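Local coordinates for protein pollen allergen Phl p 6 (Phleum pratense, PDB 6TRK) that is a grass pollen allergen of the Poa p IX/Phl p VI family, an all-helical protein of unclear biological role, at residues H76-P79 and E80-Y83; N27-P30 and A31-Y34; A16-R19 and A20-T24; L88-S91 and E92-I96. The protein carries 1 engineered substitution. All coordinates share one frame; numbering follows the deposited sequence.

Interaction 1 (H76-P79 and E80-Y83). With ZN (zinc ion), chain D.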
ATOM      1  N   HIS A  76      -5.865   3.081 -14.636  1.00 14.01           N
ATOM      2  CA  HIS A  76      -5.894   2.649 -16.029  1.00 16.17           C
ATOM      3  C   HIS A  76      -6.527   1.284 -16.243  1.00 15.87           C
ATOM      4  O   HIS A  76      -6.907   0.973 -17.374  1.00 21.46           O
ATOM      5  CB  HIS A  76      -4.471   2.683 -16.601  1.00 13.88           C
ATOM      6  CG  HIS A  76      -3.935   4.070 -16.744  1.00 13.45           C
ATOM      7  ND1 HIS A  76      -4.186   4.852 -17.856  1.00 16.16           N
ATOM      8  CD2 HIS A  76      -3.230   4.846 -15.890  1.00 13.75           C
ATOM      9  CE1 HIS A  76      -3.645   6.046 -17.685  1.00 17.81           C
ATOM     10  NE2 HIS A  76      -3.043   6.064 -16.510  1.00 13.44           N
ATOM     11  N   ALA A  77      -6.723   0.495 -15.192  1.00 14.55           N
ATOM     12  CA  ALA A  77      -7.338  -0.816 -15.315  1.00 15.42           C
ATOM     13  C   ALA A  77      -8.836  -0.719 -15.599  1.00 17.66           C
ATOM     14  O   ALA A  77      -9.515   0.216 -15.167  1.00 18.52           O
ATOM     15  CB  ALA A  77      -7.125  -1.615 -14.029  1.00 17.39           C
ATOM     16  N   ALA A  78      -9.356  -1.704 -16.340  1.00 22.58           N
ATOM     17  CA  ALA A  78     -10.798  -1.847 -16.481  1.00 25.47           C
ATOM     18  C   ALA A  78     -11.425  -2.078 -15.108  1.00 23.12           C
ATOM     19  O   ALA A  78     -10.780  -2.631 -14.228  1.00 19.32           O
ATOM     20  CB  ALA A  78     -11.140  -3.012 -17.400  1.00 25.84           C
ATOM     21  N   PRO A  79     -12.681  -1.652 -14.908  1.00 20.13           N
ATOM     22  CA  PRO A  79     -13.289  -1.727 -13.572  1.00 18.96           C
ATOM     23  C   PRO A  79     -13.120  -3.072 -12.885  1.00 20.24           C
ATOM     24  O   PRO A  79     -12.813  -3.114 -11.688  1.00 19.25           O
ATOM     25  CB  PRO A  79     -14.770  -1.421 -13.862  1.00 23.61           C
ATOM     26  CG  PRO A  79     -14.717  -0.494 -15.055  1.00 26.10           C
ATOM     27  CD  PRO A  79     -13.532  -0.918 -15.875  1.00 25.11           C
ATOM     28  N   GLU A  80     -13.312  -4.177 -13.621  1.00 22.14           N
ATOM     29  CA  GLU A  80     -13.209  -5.507 -13.030  1.00 21.61           C
ATOM     30  C   GLU A  80     -11.798  -5.868 -12.589  1.00 22.31           C
ATOM     31  O   GLU A  80     -11.632  -6.843 -11.835  1.00 20.47           O
ATOM     32  CB  GLU A  80     -13.741  -6.545 -14.035  1.00 26.37           C
ATOM     33  CG  GLU A  80     -12.950  -6.654 -15.331  1.00 33.59           C
ATOM     34  CD  GLU A  80     -13.429  -5.731 -16.473  1.00 44.42           C
ATOM     35  OE1 GLU A  80     -14.135  -4.700 -16.247  1.00 30.62           O
ATOM     36  OE2 GLU A  80     -13.080  -6.053 -17.632  1.00 49.44           O
ATOM     37  N   ASP A  81     -10.797  -5.080 -12.989  1.00 22.10           N
ATOM     38  CA  ASP A  81      -9.388  -5.370 -12.730  1.00 21.16           C
ATOM     39  C   ASP A  81      -8.743  -4.395 -11.759  1.00 15.58           C
ATOM     40  O   ASP A  81      -7.565  -4.587 -11.385  1.00 16.71           O
ATOM     41  CB  ASP A  81      -8.617  -5.329 -14.066  1.00 19.13           C
ATOM     42  CG  ASP A  81      -9.001  -6.457 -15.011  1.00 27.88           C
ATOM     43  OD1 ASP A  81      -9.324  -7.558 -14.520  1.00 27.85           O
ATOM     44  OD2 ASP A  81      -8.962  -6.238 -16.241  1.00 26.38           O
ATOM     45  N   LYS A  82      -9.468  -3.347 -11.352  1.00 15.39           N
ATOM     46  CA  LYS A  82      -8.856  -2.265 -10.588  1.00 12.42           C
ATOM     47  C   LYS A  82      -8.358  -2.728  -9.224  1.00 14.30           C
ATOM     48  O   LYS A  82      -7.270  -2.326  -8.788  1.00 12.54           O
ATOM     49  CB  LYS A  82      -9.868  -1.119 -10.419  1.00 15.60           C
ATOM     50  CG  LYS A  82     -10.212  -0.447 -11.718  1.00 18.10           C
ATOM     51  CD  LYS A  82     -11.175   0.703 -11.524  1.00 16.92           C
ATOM     52  CE  LYS A  82     -11.413   1.445 -12.831  1.00 21.08           C
ATOM     53  NZ  LYS A  82     -10.172   2.195 -13.287  1.00 22.55           N
ATOM     54  N   TYR A  83      -9.138  -3.552  -8.515  1.00 13.42           N
ATOM     55  CA  TYR A  83      -8.722  -3.917  -7.169  1.00 12.41           C
ATOM     56  C   TYR A  83      -7.434  -4.726  -7.203  1.00 13.14           C
ATOM     57  O   TYR A  83      -6.468  -4.411  -6.503  1.00 12.79           O
ATOM     58  CB  TYR A  83      -9.858  -4.661  -6.438  1.00 13.32           C
ATOM     59  CG  TYR A  83      -9.470  -5.202  -5.078  1.00 13.04           C
ATOM     60  CD1 TYR A  83      -9.041  -4.382  -4.070  1.00 17.43           C
ATOM     61  CD2 TYR A  83      -9.572  -6.564  -4.815  1.00 18.24           C
ATOM     62  CE1 TYR A  83      -8.681  -4.891  -2.825  1.00 15.15           C
ATOM     63  CE2 TYR A  83      -9.210  -7.088  -3.582  1.00 20.18           C
ATOM     64  CZ  TYR A  83      -8.766  -6.240  -2.592  1.00 12.78           C
ATOM     65  OH  TYR A  83      -8.401  -6.761  -1.367  1.00 18.31           O
TER
HETATM   66 ZN    ZN D 202      -2.328   7.667 -15.569  1.00 14.94          ZN
HETATM   67  O   HOH W   1      -7.641  -3.781 -17.132  1.00 24.31           O
HETATM   68  O   HOH W   2     -11.839  -4.412  -9.352  1.00 17.66           O
HETATM   69  O   HOH W   3      -3.192   7.466 -13.653  1.00 14.74           O
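Lys82 folds back across the turn that joins two helices and reaches Ala77 with its tip. Its CB lies 3.8 Å from Pro79 O. CG, which stands beside the backbone N (chi1 -66°), passes 3.4 Å from Ala78 O, and CD and CE then run past Pro79 CA, with CE also close to Ala77 O. The chain stays extended as far as CE and bends only at the last torsion, chi4 -69°, which carries NZ to a 2.8 Å hydrogen bond with Ala77 O. NZ lies in that carbonyl's plane, and a second bond, to Ala74 O, ties it to the last turn of the preceding helix. Beneath this arm the backbone turns tightly: Asp81 N donates to Ala78 O at 2.7 Å, from above the carbonyl plane. Ala77 CB packs 4.0 Å from Asp81 CB, while a water accepts from Ala78 N and donates to Asp81 OD2. At the far end His76 turns away from the turn, and its NE2 binds a zinc ion at 2.0 Å. The contact thus forms the surface corner between helix 60-76 and helix 82-98, with Lys82 and Tyr83 resting on Tyr34 of helix 30-55.

Interaction 2 (N27-P30 and A31-Y34)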
ATOM      1  N   ASN A  27     -16.576  -9.883   1.488  1.00 29.98           N
ATOM      2  CA  ASN A  27     -17.954 -10.368   1.322  1.00 29.24           C
ATOM      3  C   ASN A  27     -18.647  -9.242   0.569  1.00 27.10           C
ATOM      4  O   ASN A  27     -19.865  -9.061   0.663  1.00 28.58           O
ATOM      5  CB  ASN A  27     -18.684 -10.737   2.593  1.00 51.27           C
ATOM      6  CG  ASN A  27     -20.011 -11.458   2.284  1.00115.23           C
ATOM      7  OD1 ASN A  27     -20.094 -12.280   1.371  1.00 41.57           O
ATOM      8  ND2 ASN A  27     -21.056 -11.101   3.016  1.00 43.47           N
ATOM      9  N   VAL A  28     -17.861  -8.518  -0.215  1.00 20.08           N
ATOM     10  CA  VAL A  28     -18.298  -7.413  -1.054  1.00 32.23           C
ATOM     11  C   VAL A  28     -18.367  -7.959  -2.468  1.00 17.79           C
ATOM     12  O   VAL A  28     -17.431  -8.660  -2.894  1.00 18.80           O
ATOM     13  CB  VAL A  28     -17.313  -6.243  -0.913  1.00 35.30           C
ATOM     14  CG1 VAL A  28     -17.587  -5.148  -1.892  1.00 31.39           C
ATOM     15  CG2 VAL A  28     -17.367  -5.712   0.524  1.00 32.85           C
ATOM     16  N   PRO A  29     -19.421  -7.645  -3.230  1.00 20.40           N
ATOM     17  CA  PRO A  29     -19.463  -8.078  -4.627  1.00 24.75           C
ATOM     18  C   PRO A  29     -18.275  -7.545  -5.402  1.00 25.49           C
ATOM     19  O   PRO A  29     -17.764  -6.444  -5.123  1.00 21.55           O
ATOM     20  CB  PRO A  29     -20.781  -7.482  -5.144  1.00 26.73           C
ATOM     21  CG  PRO A  29     -21.610  -7.264  -3.944  1.00 35.87           C
ATOM     22  CD  PRO A  29     -20.660  -6.943  -2.833  1.00 27.65           C
ATOM     23  N   PRO A  30     -17.819  -8.287  -6.414  1.00 21.43           N
ATOM     24  CA  PRO A  30     -16.641  -7.854  -7.178  1.00 21.76           C
ATOM     25  C   PRO A  30     -16.693  -6.411  -7.659  1.00 23.06           C
ATOM     26  O   PRO A  30     -15.671  -5.700  -7.598  1.00 23.31           O
ATOM     27  CB  PRO A  30     -16.627  -8.835  -8.368  1.00 31.09           C
ATOM     28  CG  PRO A  30     -17.285 -10.090  -7.823  1.00 29.84           C
ATOM     29  CD  PRO A  30     -18.294  -9.633  -6.809  1.00 31.26           C
ATOM     30  N   ALA A  31     -17.851  -5.941  -8.111  1.00 21.81           N
ATOM     31  CA  ALA A  31     -17.892  -4.592  -8.666  1.00 18.42           C
ATOM     32  C   ALA A  31     -17.754  -3.512  -7.599  1.00 23.38           C
ATOM     33  O   ALA A  31     -17.514  -2.343  -7.946  1.00 22.48           O
ATOM     34  CB  ALA A  31     -19.198  -4.366  -9.429  1.00 22.88           C
ATOM     35  N   ASP A  32     -17.927  -3.861  -6.322  1.00 18.32           N
ATOM     36  CA  ASP A  32     -17.805  -2.888  -5.247  1.00 18.37           C
ATOM     37  C   ASP A  32     -16.501  -3.011  -4.482  1.00 18.77           C
ATOM     38  O   ASP A  32     -16.233  -2.176  -3.617  1.00 18.18           O
ATOM     39  CB  ASP A  32     -18.993  -3.023  -4.302  1.00 20.96           C
ATOM     40  CG  ASP A  32     -20.324  -2.866  -5.017  1.00 27.74           C
ATOM     41  OD1 ASP A  32     -20.531  -1.821  -5.653  1.00 32.34           O
ATOM     42  OD2 ASP A  32     -21.152  -3.804  -4.940  1.00 34.62           O
ATOM     43  N   LYS A  33     -15.659  -4.003  -4.795  1.00 17.03           N
ATOM     44  CA  LYS A  33     -14.463  -4.223  -3.986  1.00 17.51           C
ATOM     45  C   LYS A  33     -13.503  -3.034  -4.035  1.00 17.04           C
ATOM     46  O   LYS A  33     -12.974  -2.604  -3.001  1.00 16.51           O
ATOM     47  CB  LYS A  33     -13.739  -5.487  -4.439  1.00 17.78           C
ATOM     48  CG  LYS A  33     -14.427  -6.813  -4.033  1.00 19.31           C
ATOM     49  CD  LYS A  33     -13.561  -7.997  -4.469  1.00 21.85           C
ATOM     50  CE  LYS A  33     -14.325  -9.329  -4.354  1.00 23.75           C
ATOM     51  NZ  LYS A  33     -14.478  -9.644  -2.943  1.00 27.37           N
ATOM     52  N   TYR A  34     -13.237  -2.493  -5.227  1.00 16.90           N
ATOM     53  CA  TYR A  34     -12.225  -1.447  -5.273  1.00 15.50           C
ATOM     54  C   TYR A  34     -12.661  -0.207  -4.494  1.00 15.66           C
ATOM     55  O   TYR A  34     -11.855   0.375  -3.742  1.00 14.65           O
ATOM     56  CB  TYR A  34     -11.864  -1.081  -6.709  1.00 16.13           C
ATOM     57  CG  TYR A  34     -10.794  -0.019  -6.746  1.00 13.09           C
ATOM     58  CD1 TYR A  34      -9.566  -0.228  -6.156  1.00 15.30           C
ATOM     59  CD2 TYR A  34     -11.032   1.213  -7.352  1.00 19.94           C
ATOM     60  CE1 TYR A  34      -8.603   0.722  -6.163  1.00 18.53           C
ATOM     61  CE2 TYR A  34     -10.038   2.177  -7.357  1.00 21.78           C
ATOM     62  CZ  TYR A  34      -8.836   1.910  -6.761  1.00 19.31           C
ATOM     63  OH  TYR A  34      -7.828   2.860  -6.760  1.00 22.54           O
TER
HETATM   64  O   HOH W   4     -14.199  -3.344  -7.825  1.00 22.17           O
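Val28 CG1 packs 3.5 Å from Asp32 CB. The branch is placed there by a chi1 of 172°, which sets CG1 opposite the backbone N. Next to it the Pro29 ring lies against the Asp32 carboxylate, with CG 3.6 Å from OD2; this is van der Waals contact. The methylenes of Lys33 run over the turn, CG near Pro29 O and CE near Pro30 CA.

Among the hydrogen bonds, Asp32 N donates to Pro29 O at 2.9 Å and Lys33 N to Pro30 O at 3.3 Å. Both donors stand above the carbonyl planes, the second by 70°. Lys33 NZ, brought round by a bend at chi4 (-71°), meets Val28 O at 3.1 Å within the carbonyl plane, and a further bond to Thr25 O holds the same ammonium. One water bridges the backbone, donating to Pro30 O and accepting from Tyr34 N.

Chemically, the two loop carbonyls that accept from the ammonium would partly offset its charge, and the lysine ties the opening turn of helix 30-55 back to the loop that precedes it. Pro29 and Pro30 lack an N-H and take part through their carbonyls, which accept from Asp32 N, Lys33 N and the water.

Interaction 3 (A16-R19 and A20-T24)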
ATOM      1  N   ALA A  16       0.506  -3.306   7.336  1.00 14.16           N
ATOM      2  CA  ALA A  16      -0.561  -3.841   8.169  1.00 16.89           C
ATOM      3  C   ALA A  16      -1.888  -3.138   7.893  1.00 15.20           C
ATOM      4  O   ALA A  16      -2.930  -3.793   7.820  1.00 14.05           O
ATOM      5  CB  ALA A  16      -0.163  -3.722   9.648  1.00 17.83           C
ATOM      6  N   SER A  17      -1.861  -1.809   7.736  1.00 14.89           N
ATOM      7  CA  SER A  17      -3.100  -1.087   7.399  1.00 12.14           C
ATOM      8  C   SER A  17      -3.610  -1.465   6.016  1.00 12.78           C
ATOM      9  O   SER A  17      -4.826  -1.579   5.793  1.00 13.56           O
ATOM     10  CB  SER A  17      -2.848   0.406   7.466  1.00 13.57           C
ATOM     11  OG  SER A  17      -2.570   0.831   8.768  1.00 14.76           O
ATOM     12  N   PHE A  18      -2.675  -1.632   5.053  1.00 12.54           N
ATOM     13  CA  PHE A  18      -3.046  -2.103   3.721  1.00 13.40           C
ATOM     14  C   PHE A  18      -3.724  -3.475   3.782  1.00 11.97           C
ATOM     15  O   PHE A  18      -4.752  -3.693   3.144  1.00 12.67           O
ATOM     16  CB  PHE A  18      -1.764  -2.085   2.852  1.00 11.08           C
ATOM     17  CG  PHE A  18      -1.867  -2.826   1.556  1.00 13.27           C
ATOM     18  CD1 PHE A  18      -2.677  -2.385   0.530  1.00 12.61           C
ATOM     19  CD2 PHE A  18      -1.055  -3.949   1.329  1.00 17.13           C
ATOM     20  CE1 PHE A  18      -2.701  -3.071  -0.702  1.00 12.79           C
ATOM     21  CE2 PHE A  18      -1.083  -4.641   0.109  1.00 16.03           C
ATOM     22  CZ  PHE A  18      -1.898  -4.199  -0.907  1.00 15.63           C
ATOM     23  N   ARG A  19      -3.196  -4.398   4.574  1.00 11.94           N
ATOM     24  CA  ARG A  19      -3.845  -5.707   4.703  1.00 11.50           C
ATOM     25  C   ARG A  19      -5.233  -5.580   5.330  1.00 12.06           C
ATOM     26  O   ARG A  19      -6.174  -6.274   4.926  1.00 14.08           O
ATOM     27  CB  ARG A  19      -2.983  -6.656   5.545  1.00 16.12           C
ATOM     28  CG  ARG A  19      -1.662  -7.047   4.926  1.00 18.88           C
ATOM     29  CD  ARG A  19      -1.022  -8.174   5.750  1.00 23.69           C
ATOM     30  NE  ARG A  19      -0.467  -7.734   7.032  1.00 24.86           N
ATOM     31  CZ  ARG A  19       0.783  -7.307   7.199  1.00 49.24           C
ATOM     32  NH1 ARG A  19       1.618  -7.229   6.159  1.00 28.39           N
ATOM     33  NH2 ARG A  19       1.192  -6.938   8.404  1.00 24.06           N
ATOM     34  N   ALA A  20      -5.382  -4.693   6.317  1.00 12.84           N
ATOM     35  CA  ALA A  20      -6.712  -4.452   6.904  1.00 13.78           C
ATOM     36  C   ALA A  20      -7.674  -3.873   5.872  1.00 15.99           C
ATOM     37  O   ALA A  20      -8.834  -4.259   5.803  1.00 13.29           O
ATOM     38  CB  ALA A  20      -6.566  -3.534   8.119  1.00 14.27           C
ATOM     39  N   ALA A  21      -7.205  -2.979   5.008  1.00 12.28           N
ATOM     40  CA  ALA A  21      -8.101  -2.495   3.962  1.00 11.81           C
ATOM     41  C   ALA A  21      -8.527  -3.603   3.006  1.00 13.83           C
ATOM     42  O   ALA A  21      -9.690  -3.657   2.566  1.00 15.04           O
ATOM     43  CB  ALA A  21      -7.413  -1.355   3.213  1.00 11.04           C
ATOM     44  N   MET A  22      -7.604  -4.490   2.647  0.54 13.33           N
ATOM     45  CA  MET A  22      -7.985  -5.614   1.800  0.54 13.31           C
ATOM     46  C   MET A  22      -9.064  -6.458   2.468  0.54 17.86           C
ATOM     47  O   MET A  22      -9.998  -6.927   1.807  0.54 14.10           O
ATOM     48  CB  MET A  22      -6.750  -6.456   1.496  0.54 10.98           C
ATOM     49  CG  MET A  22      -5.747  -5.732   0.612  0.54 51.57           C
ATOM     50  SD  MET A  22      -4.260  -6.687   0.279  0.54 16.77           S
ATOM     51  CE  MET A  22      -4.947  -8.068  -0.645  0.54 18.06           C
ATOM     52  N   ALA A  23      -8.963  -6.641   3.787  1.00 14.60           N
ATOM     53  CA  ALA A  23      -9.941  -7.477   4.494  1.00 16.13           C
ATOM     54  C   ALA A  23     -11.364  -6.941   4.362  1.00 17.33           C
ATOM     55  O   ALA A  23     -12.322  -7.718   4.417  1.00 16.37           O
ATOM     56  CB  ALA A  23      -9.551  -7.590   5.960  1.00 14.40           C
ATOM     57  N   THR A  24     -11.525  -5.632   4.149  1.00 15.25           N
ATOM     58  CA  THR A  24     -12.871  -5.081   4.047  1.00 16.22           C
ATOM     59  C   THR A  24     -13.598  -5.503   2.777  1.00 21.14           C
ATOM     60  O   THR A  24     -14.819  -5.306   2.689  1.00 18.32           O
ATOM     61  CB  THR A  24     -12.879  -3.554   4.137  1.00 12.25           C
ATOM     62  OG1 THR A  24     -12.310  -2.978   2.940  1.00 16.87           O
ATOM     63  CG2 THR A  24     -12.183  -3.079   5.384  1.00 13.98           C
TER
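Met22 and Phe18, one helical turn apart, form a Met-aromatic contact in the Met22 conformer described here; a second is deposited. SD stands over one face of the ring, 4.0 Å from its centroid and 25° off the normal, displaced toward the rim so that Phe18 CZ is the nearest ring atom at 3.6 Å. With CG opposite the backbone N (chi1 166°), the end of the Phe18 side chain comes nearer to the next turn, where Met22 extends to SD before bending at its last torsion; the two side chains slant across each other.

Backbone hydrogen bonds supply the frame. Successive i to i+4 links run from Ala20 N to Ala16 O, Ala21 N to Ser17 O, Met22 N to Phe18 O and Ala23 N to Arg19 O, all between 2.9 and 3.0 Å. Near the end of the helix Ala21 O takes two donors from one residue, Thr24 OG1 at 2.7 Å and Thr24 N at 3.1 Å.

Ala16 CA lies over one face of the Arg19 guanidinium, toward its rim, and NH2 forms a salt bridge with Glu12 OE1. In this last part of helix 2-23 Phe18 touches Phe37 of helix 30-55 and Val87 of helix 82-98, while Met22 packs on Tyr83 and Val87.

Interaction 4 (L88-S91 and E92-I96). With ZN (zinc ion), chain C.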
ATOM      1  N   LEU A  88      -1.611  -5.564  -6.385  1.00 10.93           N
ATOM      2  CA  LEU A  88      -0.365  -6.082  -6.940  1.00 13.53           C
ATOM      3  C   LEU A  88       0.724  -5.023  -6.920  1.00 11.86           C
ATOM      4  O   LEU A  88       1.867  -5.292  -6.534  1.00 12.46           O
ATOM      5  CB  LEU A  88      -0.614  -6.605  -8.356  1.00 12.99           C
ATOM      6  CG  LEU A  88       0.595  -7.031  -9.148  1.00 16.77           C
ATOM      7  CD1 LEU A  88       1.227  -8.234  -8.505  1.00 17.65           C
ATOM      8  CD2 LEU A  88       0.184  -7.382 -10.562  1.00 20.45           C
ATOM      9  N   HIS A  89       0.419  -3.818  -7.390  1.00 11.63           N
ATOM     10  CA  HIS A  89       1.500  -2.838  -7.514  1.00 11.97           C
ATOM     11  C   HIS A  89       1.856  -2.202  -6.179  1.00 12.54           C
ATOM     12  O   HIS A  89       3.033  -1.898  -5.931  1.00 12.34           O
ATOM     13  CB  HIS A  89       1.132  -1.793  -8.555  1.00  8.36           C
ATOM     14  CG  HIS A  89       1.067  -2.364  -9.935  1.00 12.50           C
ATOM     15  ND1 HIS A  89      -0.064  -2.971 -10.452  1.00 12.91           N
ATOM     16  CD2 HIS A  89       2.028  -2.494 -10.877  1.00 12.12           C
ATOM     17  CE1 HIS A  89       0.195  -3.421 -11.664  1.00 14.01           C
ATOM     18  NE2 HIS A  89       1.466  -3.151 -11.946  1.00 13.16           N
ATOM     19  N   PHE A  90       0.886  -2.075  -5.276  1.00 10.00           N
ATOM     20  CA  PHE A  90       1.201  -1.559  -3.950  1.00 10.36           C
ATOM     21  C   PHE A  90       2.153  -2.509  -3.217  1.00 10.04           C
ATOM     22  O   PHE A  90       3.192  -2.100  -2.683  1.00 11.13           O
ATOM     23  CB  PHE A  90      -0.096  -1.342  -3.125  1.00 10.66           C
ATOM     24  CG  PHE A  90       0.153  -0.516  -1.884  1.00 10.79           C
ATOM     25  CD1 PHE A  90       0.465  -1.137  -0.700  1.00 14.07           C
ATOM     26  CD2 PHE A  90       0.107   0.874  -1.922  1.00 12.74           C
ATOM     27  CE1 PHE A  90       0.738  -0.399   0.446  1.00 13.94           C
ATOM     28  CE2 PHE A  90       0.397   1.632  -0.796  1.00 14.78           C
ATOM     29  CZ  PHE A  90       0.703   0.968   0.398  1.00 14.91           C
ATOM     30  N   SER A  91       1.824  -3.781  -3.202  1.00  9.71           N
ATOM     31  CA  SER A  91       2.650  -4.736  -2.469  1.00 11.86           C
ATOM     32  C   SER A  91       4.043  -4.872  -3.080  1.00 15.78           C
ATOM     33  O   SER A  91       5.026  -4.931  -2.344  1.00 13.95           O
ATOM     34  CB  SER A  91       1.951  -6.082  -2.414  1.00 15.47           C
ATOM     35  OG  SER A  91       1.668  -6.616  -3.670  1.00 17.05           O
ATOM     36  N   GLU A  92       4.145  -4.894  -4.418  1.00 11.70           N
ATOM     37  CA  GLU A  92       5.465  -4.994  -5.059  1.00 12.58           C
ATOM     38  C   GLU A  92       6.284  -3.726  -4.852  1.00 11.01           C
ATOM     39  O   GLU A  92       7.491  -3.783  -4.549  1.00 11.72           O
ATOM     40  CB  GLU A  92       5.344  -5.329  -6.559  1.00 12.11           C
ATOM     41  CG  GLU A  92       4.932  -6.788  -6.814  1.00 11.84           C
ATOM     42  CD  GLU A  92       5.112  -7.296  -8.193  1.00 15.48           C
ATOM     43  OE1 GLU A  92       4.805  -8.509  -8.376  1.00 14.38           O
ATOM     44  OE2 GLU A  92       5.507  -6.547  -9.107  1.00 15.84           O
ATOM     45  N   ALA A  93       5.670  -2.558  -5.016  1.00 11.73           N
ATOM     46  CA  ALA A  93       6.435  -1.323  -4.850  1.00 12.16           C
ATOM     47  C   ALA A  93       6.884  -1.130  -3.407  1.00 10.06           C
ATOM     48  O   ALA A  93       7.982  -0.640  -3.164  1.00 12.28           O
ATOM     49  CB  ALA A  93       5.600  -0.142  -5.342  1.00 11.04           C
ATOM     50  N   LEU A  94       6.074  -1.563  -2.433  1.00 11.21           N
ATOM     51  CA  LEU A  94       6.496  -1.462  -1.046  1.00 10.15           C
ATOM     52  C   LEU A  94       7.710  -2.343  -0.771  1.00 12.65           C
ATOM     53  O   LEU A  94       8.619  -1.948  -0.036  1.00 15.03           O
ATOM     54  CB  LEU A  94       5.325  -1.822  -0.121  1.00 14.08           C
ATOM     55  CG  LEU A  94       5.519  -1.415   1.347  1.00 18.36           C
ATOM     56  CD1 LEU A  94       5.587   0.109   1.528  1.00 21.92           C
ATOM     57  CD2 LEU A  94       4.381  -1.981   2.255  1.00 20.04           C
ATOM     58  N   ARG A  95       7.763  -3.526  -1.377  0.53 21.40           N
ATOM     59  CA  ARG A  95       8.951  -4.361  -1.213  0.53 13.06           C
ATOM     60  C   ARG A  95      10.162  -3.752  -1.906  0.53 18.72           C
ATOM     61  O   ARG A  95      11.285  -3.873  -1.411  0.53 13.73           O
ATOM     62  CB  ARG A  95       8.655  -5.779  -1.715  0.53 28.07           C
ATOM     63  CG  ARG A  95       7.749  -6.558  -0.754  0.53 19.12           C
ATOM     64  CD  ARG A  95       7.675  -8.070  -1.050  0.53 20.64           C
ATOM     65  NE  ARG A  95       6.827  -8.379  -2.199  0.53 18.09           N
ATOM     66  CZ  ARG A  95       5.509  -8.621  -2.141  0.53  9.96           C
ATOM     67  NH1 ARG A  95       4.852  -8.898  -3.258  0.53 22.72           N
ATOM     68  NH2 ARG A  95       4.857  -8.599  -0.986  0.53 16.14           N
ATOM     69  N   ILE A  96       9.961  -3.052  -3.022  1.00 11.94           N
ATOM     70  CA  ILE A  96      11.082  -2.417  -3.691  1.00 11.20           C
ATOM     71  C   ILE A  96      11.670  -1.310  -2.809  1.00 13.65           C
ATOM     72  O   ILE A  96      12.889  -1.252  -2.601  1.00 13.88           O
ATOM     73  CB  ILE A  96      10.664  -1.924  -5.080  1.00 10.71           C
ATOM     74  CG1 ILE A  96      10.417  -3.135  -5.994  1.00 12.09           C
ATOM     75  CG2 ILE A  96      11.711  -1.001  -5.671  1.00 14.35           C
ATOM     76  CD1 ILE A  96       9.713  -2.818  -7.261  1.00 13.91           C
TER
HETATM   77 ZN    ZN C 201       5.158  -9.358 -10.116  1.00 15.42          ZN
HETATM   78  O   HOH W   5       2.168  -9.223  -4.360  1.00 21.05           O
HETATM   79  O   HOH W   6       3.660  -9.038 -11.378  1.00 16.90           O
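Glu92 and Leu88 lie side by side on one helix, pointing the same way, with Leu88 CD1 3.6 Å from Glu92 OE1. That oxygen is a zinc ligand, at 2.0 Å from the metal, whereas Glu92 OE2 stands 3.0 Å away, so the carboxylate binds chiefly through one oxygen. A water at 2.0 Å from the zinc and His104 ND1, from the C-terminal region, also bind it. The Glu92 chain is extended beyond CG, which carries the carboxylate out to the metal, and its CG passes 3.4 Å from Leu88 O.

Next outward are the i to i+4 backbone hydrogen bonds of the helix: Glu92 N donates to Leu88 O, Ala93 N to His89 O, Leu94 N to Phe90 O and Arg95 N to Ser91 O. In the Arg95 conformer described, one of two deposited, the last acceptor also lies over the centre of the guanidinium face, 3.7 Å above its plane. A water at the edge of that group accepts from Arg95 NH1 and donates to Ser91 OG, bridging the two; NH1 has a further bond to Val103 O, and Ser91 OG one to Val87 O.

On the buried side, Phe90 CE1 comes within 4.4 Å of Leu94 CD2. Phe90 also meets Phe41 edge-to-face, and Leu94 packs on Ile11 and Asn15 of helix 2-23.

The chemistry implies that the zinc shared by Glu92 and His104 is the main tie between helix 82-98 and the chain that follows it. Arg95 may add a second through Val103, in this conformer at least, and the metal would probably stabilise the carboxylate's negative charge.

How the interactions relate
From the N terminus the four contacts follow in series, and none nests in or crosses another. Interaction 3 lies near the end of helix 2-23; interaction 2 adjoins it in sequence and closes the loop into helix 30-55. Interaction 1 closes the loop between helix 60-76 and helix 82-98, and interaction 4 lies further along that last helix, its centre about 17 Å from that of interaction 1. Contacts through space join them: Tyr83 CD2 meets Lys33 CD at 4.3 Å, linking the two loop corners, and Phe18 CD1 meets Phe90 CD1 at 3.6 Å, linking interactions 3 and 4 in the interior of the helical bundle.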